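Local structure of thiamine pyrophosphokinase (Saccharomyces cerevisiae, 1IG0) at residues M25-K28 with E29-H32; R52-F55 with Y56-K60; D99-S102 with E103-K107; T171-S175 with L176-K180. The protein catalyses the transfer of pyrophosphate from ATP to thiamine, working as a homodimer and providing yeast with its only route to thiamine pyrophosphate. All coordinates share one frame; numbering follows the deposited sequence.

Contact 1 of 4, residues M25-K28 with E29-H32; sequences MNLK and ELIH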
loop_
_atom_site.group_PDB
_atom_site.type_symbol
_atom_site.label_atom_id
_atom_site.label_comp_id
_atom_site.label_asym_id
_atom_site.label_seq_id
_atom_site.Cartn_x
_atom_site.Cartn_y
_atom_site.Cartn_z
ATOM N N MET B 25 -14.937 18.439 7.591
ATOM C CA MET B 25 -13.687 18.753 6.915
ATOM C C MET B 25 -13.874 18.904 5.411
ATOM O O MET B 25 -14.696 18.218 4.810
ATOM C CB MET B 25 -12.637 17.674 7.185
ATOM C CG MET B 25 -13.043 16.304 6.695
ATOM S SD MET B 25 -11.814 15.533 5.632
ATOM C CE MET B 25 -12.385 16.055 4.017
ATOM N N ASN B 26 -13.111 19.812 4.809
ATOM C CA ASN B 26 -13.187 20.038 3.371
ATOM C C ASN B 26 -11.941 19.411 2.755
ATOM O O ASN B 26 -10.838 19.587 3.270
ATOM C CB ASN B 26 -13.232 21.539 3.068
ATOM C CG ASN B 26 -13.607 21.835 1.626
ATOM O OD1 ASN B 26 -12.908 21.436 0.695
ATOM N ND2 ASN B 26 -14.719 22.537 1.437
ATOM N N LEU B 27 -12.117 18.678 1.660
ATOM C CA LEU B 27 -10.999 18.014 0.997
ATOM C C LEU B 27 -9.844 18.941 0.635
ATOM O O LEU B 27 -8.681 18.556 0.736
ATOM C CB LEU B 27 -11.488 17.288 -0.260
ATOM C CG LEU B 27 -12.335 16.036 -0.017
ATOM C CD1 LEU B 27 -12.809 15.472 -1.345
ATOM C CD2 LEU B 27 -11.510 15.003 0.739
ATOM N N LYS B 28 -10.162 20.161 0.215
ATOM C CA LYS B 28 -9.130 21.122 -0.161
ATOM C C LYS B 28 -8.210 21.491 0.996
ATOM O O LYS B 28 -7.029 21.775 0.794
ATOM C CB LYS B 28 -9.769 22.395 -0.719
ATOM C CG LYS B 28 -10.325 22.241 -2.120
ATOM C CD LYS B 28 -11.039 23.502 -2.568
ATOM C CE LYS B 28 -11.551 23.363 -3.990
ATOM N NZ LYS B 28 -12.472 24.473 -4.349
ATOM N N GLU B 29 -8.753 21.480 2.208
ATOM C CA GLU B 29 -7.986 21.838 3.393
ATOM C C GLU B 29 -6.863 20.848 3.687
ATOM O O GLU B 29 -5.942 21.153 4.446
ATOM C CB GLU B 29 -8.923 21.957 4.596
ATOM C CG GLU B 29 -10.162 22.789 4.299
ATOM C CD GLU B 29 -11.019 23.040 5.522
ATOM O OE1 GLU B 29 -11.326 22.070 6.247
ATOM O OE2 GLU B 29 -11.392 24.210 5.749
ATOM N N LEU B 30 -6.939 19.665 3.086
ATOM C CA LEU B 30 -5.909 18.649 3.279
ATOM C C LEU B 30 -4.636 19.095 2.570
ATOM O O LEU B 30 -3.530 18.724 2.962
ATOM C CB LEU B 30 -6.362 17.303 2.701
ATOM C CG LEU B 30 -7.543 16.587 3.365
ATOM C CD1 LEU B 30 -7.967 15.405 2.508
ATOM C CD2 LEU B 30 -7.156 16.125 4.761
ATOM N N ILE B 31 -4.809 19.900 1.526
ATOM C CA ILE B 31 -3.692 20.400 0.733
ATOM C C ILE B 31 -3.396 21.869 1.014
ATOM O O ILE B 31 -2.237 22.281 1.045
ATOM C CB ILE B 31 -3.984 20.245 -0.774
ATOM C CG1 ILE B 31 -4.260 18.776 -1.098
ATOM C CG2 ILE B 31 -2.806 20.759 -1.594
ATOM C CD1 ILE B 31 -4.762 18.542 -2.511
ATOM N N HIS B 32 -4.450 22.654 1.211
ATOM C CA HIS B 32 -4.305 24.081 1.482
ATOM C C HIS B 32 -4.591 24.367 2.956
ATOM O O HIS B 32 -5.744 24.523 3.360
ATOM C CB HIS B 32 -5.260 24.871 0.573
ATOM C CG HIS B 32 -5.102 26.358 0.653
ATOM N ND1 HIS B 32 -5.483 27.198 -0.372
ATOM C CD2 HIS B 32 -4.628 27.160 1.637
ATOM C CE1 HIS B 32 -5.250 28.451 -0.025
ATOM N NE2 HIS B 32 -4.731 28.455 1.190
#
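The carboxylate of Glu29 is approached from above its plane by the backbone of Asn26, whose N lies 3.2 Å from Glu29 OE1. This donor stands 54° out of the plane, although the N-H itself points almost straight at the oxygen. A second flat group, the Asn26 amide, is used differently: Lys28 N meets Asn26 OD1 in the carbonyl plane, on a lone pair, at 3.1 Å. Turning CG of Asn26 anti to its own N (chi1 -168°) places the amide beside the carbonyl carbon, where OD1 can cover the Lys28 N-H. Between the two groups, Asn26 CB rests on Glu29 CG at 3.5 Å. Were Glu29 an alanine, Asn26 N would probably lose its carboxylate acceptor and Asn26 CB the aliphatic cover beside it. The main chain then winds tightly. Glu29 N bonds to Asn26 O and Leu30 N to Leu27 O, while Lys28 O takes two donors, Ile31 N at 3.0 Å and His32 N at 2.8 Å. Leu27 and Leu30 lie side by side pointing the same way, CD2 of Leu27 being 4.0 Å from CD1 of Leu30, and both pack on Phe228 of strand 225-230. Strand 23-26, an edge strand of its sheet within this chain, pairs with strand 235-238 through Met25. What ends it is an Asx turn at Asn26, with the bond from Asn26 N to Glu29 OE1 closing back onto the same residue.

Contact 2 of 4, residues R52-F55 with Y56-K60; sequences RPLF and YKIWK
Phe55 and Trp59, one helical turn apart, form the dense side of helix 52-61, the crossover helix of the beta-alpha-beta unit between strands 38-43 and 64-68. Their side chains lie next to each other and point the same way, with Phe55 CZ 3.5 Å from Trp59 CE3. The ring planes are inclined at 46°, so the rings meet obliquely. Both side chains have CG anti to the backbone N, the Phe55 value being -180°, which, with the spacing of one turn, sends the two rings off the helix in the same direction. Around them Tyr78 meets Phe55 and Tyr89 meets Trp59, each edge-to-face. Leu54 and Ile58 extend the buried side: Leu54 CG is 3.8 Å from Ile58 CD1, and Ile58 and Trp59 both press on Leu41 of strand 38-43. Beneath these side chains Ile58 N bonds to Leu54 O and Trp59 N to Phe55 O, each at 2.9 Å.

The opposite character belongs to Pro53, Lys57 and the Arg52-Tyr56 pair, which are at least partly exposed. Lys57 N reaches Pro53 O at a longer 3.3 Å, and its side chain leads away from the preceding turn. Arg52 nevertheless holds Tyr56 at two levels. Its carbonyl O accepts from Tyr56 N and also sits 3.1 Å above one face of the Tyr56 ring, offset toward the rim. At the far end of the ring, Arg52 NH1 donates to Tyr56 OH over 2.8 Å in a bent bond of 133°.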
loop_
_atom_site.group_PDB
_atom_site.type_symbol
_atom_site.label_atom_id
_atom_site.label_comp_id
_atom_site.label_asym_id
_atom_site.label_seq_id
_atom_site.Cartn_x
_atom_site.Cartn_y
_atom_site.Cartn_z
ATOM N N ARG B 52 5.239 19.659 -11.641
ATOM C CA ARG B 52 5.922 20.853 -11.157
ATOM C C ARG B 52 5.020 22.004 -10.732
ATOM O O ARG B 52 5.179 22.548 -9.640
ATOM C CB ARG B 52 6.923 21.345 -12.202
ATOM C CG ARG B 52 8.211 20.558 -12.191
ATOM C CD ARG B 52 9.211 21.070 -13.197
ATOM N NE ARG B 52 10.531 20.538 -12.889
ATOM C CZ ARG B 52 11.245 20.916 -11.837
ATOM N NH1 ARG B 52 10.761 21.830 -11.006
ATOM N NH2 ARG B 52 12.438 20.382 -11.613
ATOM N N PRO B 53 4.070 22.403 -11.592
ATOM C CA PRO B 53 3.178 23.506 -11.226
ATOM C C PRO B 53 2.511 23.259 -9.872
ATOM O O PRO B 53 2.377 24.170 -9.055
ATOM C CB PRO B 53 2.174 23.522 -12.372
ATOM C CG PRO B 53 2.997 23.064 -13.535
ATOM C CD PRO B 53 3.754 21.902 -12.940
ATOM N N LEU B 54 2.096 22.017 -9.647
ATOM C CA LEU B 54 1.448 21.645 -8.396
ATOM C C LEU B 54 2.449 21.705 -7.245
ATOM O O LEU B 54 2.141 22.216 -6.168
ATOM C CB LEU B 54 0.866 20.233 -8.500
ATOM C CG LEU B 54 0.073 19.754 -7.281
ATOM C CD1 LEU B 54 -1.111 20.681 -7.046
ATOM C CD2 LEU B 54 -0.403 18.329 -7.505
ATOM N N PHE B 55 3.647 21.178 -7.480
ATOM C CA PHE B 55 4.696 21.174 -6.467
ATOM C C PHE B 55 4.964 22.593 -5.974
ATOM O O PHE B 55 5.004 22.846 -4.770
ATOM C CB PHE B 55 5.986 20.585 -7.043
ATOM C CG PHE B 55 7.120 20.533 -6.058
ATOM C CD1 PHE B 55 7.172 19.537 -5.088
ATOM C CD2 PHE B 55 8.123 21.495 -6.085
ATOM C CE1 PHE B 55 8.209 19.499 -4.158
ATOM C CE2 PHE B 55 9.164 21.466 -5.159
ATOM C CZ PHE B 55 9.207 20.465 -4.194
ATOM N N TYR B 56 5.149 23.513 -6.916
ATOM C CA TYR B 56 5.416 24.911 -6.597
ATOM C C TYR B 56 4.331 25.481 -5.693
ATOM O O TYR B 56 4.615 26.209 -4.742
ATOM C CB TYR B 56 5.470 25.743 -7.883
ATOM C CG TYR B 56 6.485 25.279 -8.905
ATOM C CD1 TYR B 56 6.295 25.539 -10.263
ATOM C CD2 TYR B 56 7.639 24.596 -8.521
ATOM C CE1 TYR B 56 7.225 25.127 -11.215
ATOM C CE2 TYR B 56 8.578 24.182 -9.466
ATOM C CZ TYR B 56 8.364 24.450 -10.810
ATOM O OH TYR B 56 9.279 24.040 -11.751
ATOM N N LYS B 57 3.083 25.147 -6.006
ATOM C CA LYS B 57 1.938 25.632 -5.245
ATOM C C LYS B 57 1.870 25.054 -3.836
ATOM O O LYS B 57 1.690 25.787 -2.863
ATOM C CB LYS B 57 0.641 25.312 -5.992
ATOM C CG LYS B 57 -0.604 25.883 -5.337
ATOM C CD LYS B 57 -0.489 27.392 -5.187
ATOM C CE LYS B 57 -1.741 27.989 -4.570
ATOM N NZ LYS B 57 -1.622 29.465 -4.411
ATOM N N ILE B 58 2.003 23.737 -3.730
ATOM C CA ILE B 58 1.958 23.071 -2.436
ATOM C C ILE B 58 3.113 23.540 -1.557
ATOM O O ILE B 58 2.981 23.644 -0.338
ATOM C CB ILE B 58 2.020 21.539 -2.607
ATOM C CG1 ILE B 58 0.708 21.044 -3.223
ATOM C CG2 ILE B 58 2.284 20.870 -1.267
ATOM C CD1 ILE B 58 0.701 19.574 -3.559
ATOM N N TRP B 59 4.249 23.823 -2.184
ATOM C CA TRP B 59 5.412 24.298 -1.446
ATOM C C TRP B 59 5.107 25.682 -0.876
ATOM O O TRP B 59 5.383 25.963 0.290
ATOM C CB TRP B 59 6.632 24.360 -2.373
ATOM C CG TRP B 59 7.900 24.783 -1.688
ATOM C CD1 TRP B 59 8.243 26.046 -1.298
ATOM C CD2 TRP B 59 8.994 23.937 -1.310
ATOM N NE1 TRP B 59 9.483 26.039 -0.701
ATOM C CE2 TRP B 59 9.966 24.757 -0.693
ATOM C CE3 TRP B 59 9.245 22.562 -1.427
ATOM C CZ2 TRP B 59 11.174 24.249 -0.202
ATOM C CZ3 TRP B 59 10.450 22.056 -0.938
ATOM C CH2 TRP B 59 11.397 22.901 -0.329
ATOM N N LYS B 60 4.522 26.540 -1.704
ATOM C CA LYS B 60 4.178 27.892 -1.284
ATOM C C LYS B 60 3.078 27.890 -0.224
ATOM O O LYS B 60 3.024 28.778 0.627
ATOM C CB LYS B 60 3.728 28.715 -2.496
ATOM C CG LYS B 60 3.522 30.195 -2.206
ATOM C CD LYS B 60 3.172 30.968 -3.473
ATOM C CE LYS B 60 3.102 32.468 -3.213
ATOM N NZ LYS B 60 2.074 32.811 -2.190
#

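Contact 3 of 4, residues D99-S102 with E103-K107; sequences DSLS and EKVYK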
loop_
_atom_site.group_PDB
_atom_site.type_symbol
_atom_site.label_atom_id
_atom_site.label_comp_id
_atom_site.label_asym_id
_atom_site.label_seq_id
_atom_site.Cartn_x
_atom_site.Cartn_y
_atom_site.Cartn_z
ATOM N N ASP B 99 23.334 8.162 5.937
ATOM C CA ASP B 99 24.242 7.328 5.154
ATOM C C ASP B 99 23.870 7.276 3.672
ATOM O O ASP B 99 24.747 7.243 2.808
ATOM C CB ASP B 99 24.303 5.906 5.719
ATOM C CG ASP B 99 25.048 5.834 7.038
ATOM O OD1 ASP B 99 26.114 6.476 7.154
ATOM O OD2 ASP B 99 24.575 5.129 7.954
ATOM N N SER B 100 22.572 7.274 3.383
ATOM C CA SER B 100 22.097 7.222 2.003
ATOM C C SER B 100 22.239 8.574 1.314
ATOM O O SER B 100 22.048 8.688 0.103
ATOM C CB SER B 100 20.629 6.792 1.963
ATOM O OG SER B 100 19.795 7.794 2.514
ATOM N N LEU B 101 22.574 9.596 2.092
ATOM C CA LEU B 101 22.729 10.943 1.561
ATOM C C LEU B 101 23.941 11.059 0.639
ATOM O O LEU B 101 25.069 10.757 1.030
ATOM C CB LEU B 101 22.859 11.942 2.716
ATOM C CG LEU B 101 22.808 13.433 2.375
ATOM C CD1 LEU B 101 21.490 13.757 1.693
ATOM C CD2 LEU B 101 22.959 14.248 3.649
ATOM N N SER B 102 23.694 11.490 -0.594
ATOM C CA SER B 102 24.756 11.667 -1.577
ATOM C C SER B 102 25.772 12.676 -1.059
ATOM O O SER B 102 25.397 13.722 -0.528
ATOM C CB SER B 102 24.166 12.164 -2.898
ATOM O OG SER B 102 25.177 12.657 -3.760
ATOM N N GLU B 103 27.056 12.367 -1.209
ATOM C CA GLU B 103 28.098 13.276 -0.752
ATOM C C GLU B 103 27.905 14.624 -1.435
ATOM O O GLU B 103 28.060 15.677 -0.818
ATOM C CB GLU B 103 29.484 12.712 -1.076
ATOM C CG GLU B 103 30.633 13.568 -0.560
ATOM C CD GLU B 103 31.993 12.925 -0.772
ATOM O OE1 GLU B 103 32.073 11.929 -1.522
ATOM O OE2 GLU B 103 32.984 13.422 -0.197
ATOM N N LYS B 104 27.556 14.579 -2.716
ATOM C CA LYS B 104 27.319 15.785 -3.500
ATOM C C LYS B 104 26.099 16.538 -2.972
ATOM O O LYS B 104 26.121 17.762 -2.832
ATOM C CB LYS B 104 27.110 15.404 -4.969
ATOM C CG LYS B 104 26.583 16.523 -5.855
ATOM C CD LYS B 104 26.613 16.127 -7.331
ATOM C CE LYS B 104 25.907 14.798 -7.584
ATOM N NZ LYS B 104 24.468 14.832 -7.198
ATOM N N VAL B 105 25.034 15.799 -2.677
ATOM C CA VAL B 105 23.809 16.397 -2.161
ATOM C C VAL B 105 24.026 16.991 -0.769
ATOM O O VAL B 105 23.539 18.081 -0.472
ATOM C CB VAL B 105 22.666 15.359 -2.097
ATOM C CG1 VAL B 105 21.431 15.972 -1.446
ATOM C CG2 VAL B 105 22.335 14.875 -3.501
ATOM N N TYR B 106 24.756 16.274 0.079
ATOM C CA TYR B 106 25.033 16.747 1.432
ATOM C C TYR B 106 25.757 18.088 1.394
ATOM O O TYR B 106 25.356 19.042 2.063
ATOM C CB TYR B 106 25.889 15.731 2.191
ATOM C CG TYR B 106 26.369 16.230 3.538
ATOM C CD1 TYR B 106 25.474 16.449 4.584
ATOM C CD2 TYR B 106 27.717 16.506 3.758
ATOM C CE1 TYR B 106 25.911 16.933 5.818
ATOM C CE2 TYR B 106 28.165 16.991 4.986
ATOM C CZ TYR B 106 27.256 17.202 6.012
ATOM O OH TYR B 106 27.694 17.686 7.223
ATOM N N LYS B 107 26.827 18.156 0.608
ATOM C CA LYS B 107 27.605 19.382 0.491
ATOM C C LYS B 107 26.774 20.558 -0.009
ATOM O O LYS B 107 26.906 21.674 0.493
ATOM C CB LYS B 107 28.800 19.182 -0.449
ATOM C CG LYS B 107 29.939 18.345 0.119
ATOM C CD LYS B 107 31.242 18.662 -0.610
ATOM C CE LYS B 107 32.439 17.934 -0.010
ATOM N NZ LYS B 107 32.449 16.482 -0.344
HETATM O O HOH W 1 27.759 11.996 -4.335
#
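Ser102 is the last extended residue before the backbone coils, with phi -60° and psi 135°, and from Glu103 onward the chain is helical. The change of direction brings Ser102 O to Tyr106 N at 2.7 Å, a nearly linear bond that opens the i to i+4 series of helix 103-111. The serine side chain works at the same end: OG accepts from Val105 N in a long, weak capping bond of 3.3 Å. A water lies 2.7 Å from Ser102 OG and accepts from Lys104 N, so a second N-H of the first helical turn is also served. Ser102 CB and Val105 CG2 are squeezed to 3.3 Å, closer than usual for two carbons. This is an N-cap with a hydrophobic staple, since Leu101, just ahead of the cap, packs on Tyr106, four residues beyond the cap. Leu101 CD2 touches Tyr106 CD1 at 3.5 Å, the two side chains crossing at about a right angle, while its other branch, CD1, meets Val105 CG1 at 3.8 Å. With CG anti to the backbone N (chi1 -170°), Leu101 leans toward the helix. A serine in place of Leu101 would probably leave Tyr106 and Val105 without their apolar partner and open a gap beside Ala72, which Leu101 also touches. Asn73 of helix 71-78 takes the Ser102 N-H through OD1. On the exposed side Lys107 NZ bridges to Glu103 OE2 at 3.1 Å.

Contact 4 of 4, residues T171-S175 with L176-K180; sequences TMTES and LVFSK
Met172 meets Leu176 one turn further on, Met172 CE lying 4.1 Å from Leu176 CD2. The two side chains cross at an angle, the methionine running out with CG anti to its N (chi1 168°) and bending at its third torsion, so that its terminal methyl is the part in contact. Both residues also touch Asn139 of helix 126-139, and Met172 reaches Ser135 and Leu136 there. The Met172 carbonyl O accepts from Ser175 N at 2.9 Å, and Leu176 CB approaches the same oxygen to 3.6 Å.

Thr173 divides its two branches. OG1 bonds back to the carbonyl of Tyr169, a turn earlier in the helix, whereas CG2 is anti to the backbone N and faces forward. It arrives at the edge of the Phe178 ring, near the ring plane, 3.6 Å from CZ. Thr173 O is the acceptor for Leu176 N at 3.4 Å, a weak bond.

At Ser175 the backbone reaches psi 9°, and at Leu176 it opens to an extended psi of 132°. Past this point Leu176 O also lies in the plane of the Phe178 ring, at its edge, and Tyr215 meets that ring edge-to-face. Lys180 N closes a tight turn on Val177 O at 2.8 Å.

Side chain to side chain, the link from helix 164-175 into the connection toward strand 184-189 is thus made by carbon: three methyl groups and a ring edge, with the threonine hydroxyl spent inside the helix. With the Leu176 N to Thr173 O bond weak, the fit of these side chains probably rests mostly on van der Waals contact.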
loop_
_atom_site.group_PDB
_atom_site.type_symbol
_atom_site.label_atom_id
_atom_site.label_comp_id
_atom_site.label_asym_id
_atom_site.label_seq_id
_atom_site.Cartn_x
_atom_site.Cartn_y
_atom_site.Cartn_z
ATOM N N THR B 171 10.517 14.804 26.282
ATOM C CA THR B 171 10.582 15.762 27.378
ATOM C C THR B 171 9.582 16.890 27.159
ATOM O O THR B 171 8.846 17.258 28.073
ATOM C CB THR B 171 11.997 16.360 27.517
ATOM O OG1 THR B 171 12.924 15.314 27.834
ATOM C CG2 THR B 171 12.028 17.417 28.620
ATOM N N MET B 172 9.557 17.431 25.946
ATOM C CA MET B 172 8.633 18.511 25.614
ATOM C C MET B 172 7.185 18.073 25.804
ATOM O O MET B 172 6.389 18.771 26.436
ATOM C CB MET B 172 8.829 18.954 24.161
ATOM C CG MET B 172 7.722 19.869 23.640
ATOM S SD MET B 172 7.793 20.131 21.857
ATOM C CE MET B 172 7.193 18.535 21.275
ATOM N N THR B 173 6.852 16.916 25.242
ATOM C CA THR B 173 5.503 16.372 25.321
ATOM C C THR B 173 4.982 16.276 26.752
ATOM O O THR B 173 3.777 16.358 26.981
ATOM C CB THR B 173 5.438 14.976 24.665
ATOM O OG1 THR B 173 5.797 15.084 23.282
ATOM C CG2 THR B 173 4.034 14.393 24.774
ATOM N N GLU B 174 5.887 16.111 27.710
ATOM C CA GLU B 174 5.498 16.007 29.114
ATOM C C GLU B 174 4.907 17.295 29.690
ATOM O O GLU B 174 4.072 17.250 30.593
ATOM C CB GLU B 174 6.699 15.575 29.961
ATOM C CG GLU B 174 7.035 14.095 29.854
ATOM C CD GLU B 174 8.296 13.724 30.608
ATOM O OE1 GLU B 174 8.553 12.514 30.781
ATOM O OE2 GLU B 174 9.035 14.643 31.022
ATOM N N SER B 175 5.340 18.439 29.167
ATOM C CA SER B 175 4.848 19.727 29.647
ATOM C C SER B 175 3.953 20.405 28.622
ATOM O O SER B 175 3.571 21.562 28.787
ATOM C CB SER B 175 6.022 20.651 29.984
ATOM O OG SER B 175 6.792 20.136 31.057
ATOM N N LEU B 176 3.613 19.675 27.568
ATOM C CA LEU B 176 2.775 20.210 26.508
ATOM C C LEU B 176 1.287 20.047 26.823
ATOM O O LEU B 176 0.838 18.972 27.226
ATOM C CB LEU B 176 3.112 19.503 25.191
ATOM C CG LEU B 176 2.971 20.269 23.875
ATOM C CD1 LEU B 176 3.815 21.535 23.920
ATOM C CD2 LEU B 176 3.419 19.377 22.726
ATOM N N VAL B 177 0.531 21.129 26.658
ATOM C CA VAL B 177 -0.909 21.103 26.888
ATOM C C VAL B 177 -1.544 20.906 25.513
ATOM O O VAL B 177 -1.859 21.868 24.817
ATOM C CB VAL B 177 -1.409 22.431 27.500
ATOM C CG1 VAL B 177 -2.910 22.359 27.755
ATOM C CG2 VAL B 177 -0.666 22.716 28.795
ATOM N N PHE B 178 -1.713 19.644 25.131
ATOM C CA PHE B 178 -2.273 19.279 23.833
ATOM C C PHE B 178 -3.500 20.063 23.370
ATOM O O PHE B 178 -3.579 20.467 22.207
ATOM C CB PHE B 178 -2.582 17.780 23.811
ATOM C CG PHE B 178 -1.369 16.914 23.606
ATOM C CD1 PHE B 178 -0.236 17.077 24.399
ATOM C CD2 PHE B 178 -1.357 15.936 22.615
ATOM C CE1 PHE B 178 0.892 16.280 24.206
ATOM C CE2 PHE B 178 -0.234 15.133 22.414
ATOM C CZ PHE B 178 0.892 15.305 23.210
ATOM N N SER B 179 -4.454 20.282 24.268
ATOM C CA SER B 179 -5.665 21.013 23.909
ATOM C C SER B 179 -5.381 22.446 23.467
ATOM O O SER B 179 -6.232 23.089 22.855
ATOM C CB SER B 179 -6.644 21.032 25.086
ATOM O OG SER B 179 -6.097 21.720 26.195
ATOM N N LYS B 180 -4.184 22.942 23.768
ATOM C CA LYS B 180 -3.814 24.306 23.405
ATOM C C LYS B 180 -2.703 24.386 22.362
ATOM O O LYS B 180 -2.188 25.468 22.072
ATOM C CB LYS B 180 -3.394 25.078 24.656
ATOM C CG LYS B 180 -4.498 25.206 25.694
ATOM C CD LYS B 180 -5.701 25.956 25.137
ATOM C CE LYS B 180 -6.819 26.040 26.164
ATOM N NZ LYS B 180 -7.990 26.793 25.642
#

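In the fold
The contacts follow one another along the chain in the order 1, 2, 3, 4. Contact 1 leaves the five-stranded sheet at strand 23-26 and heads for strand 38-43; contact 2 lies on the helix between strands 38-43 and 64-68; contact 3 starts the helix between strands 93-96 and 115-118; contact 4 leads toward strand 184-189. Contacts 1 and 2 have centres 15 Å apart and touch, Ile31 CG2 to Ile58 CG1 at 3.9 Å, which packs the connection out of the five-stranded sheet against the first crossover helix. Contacts 3 and 4, centres 35 Å apart, are separate surface features; both belong to the catalytic domain, as does segment 56-60 of contact 2.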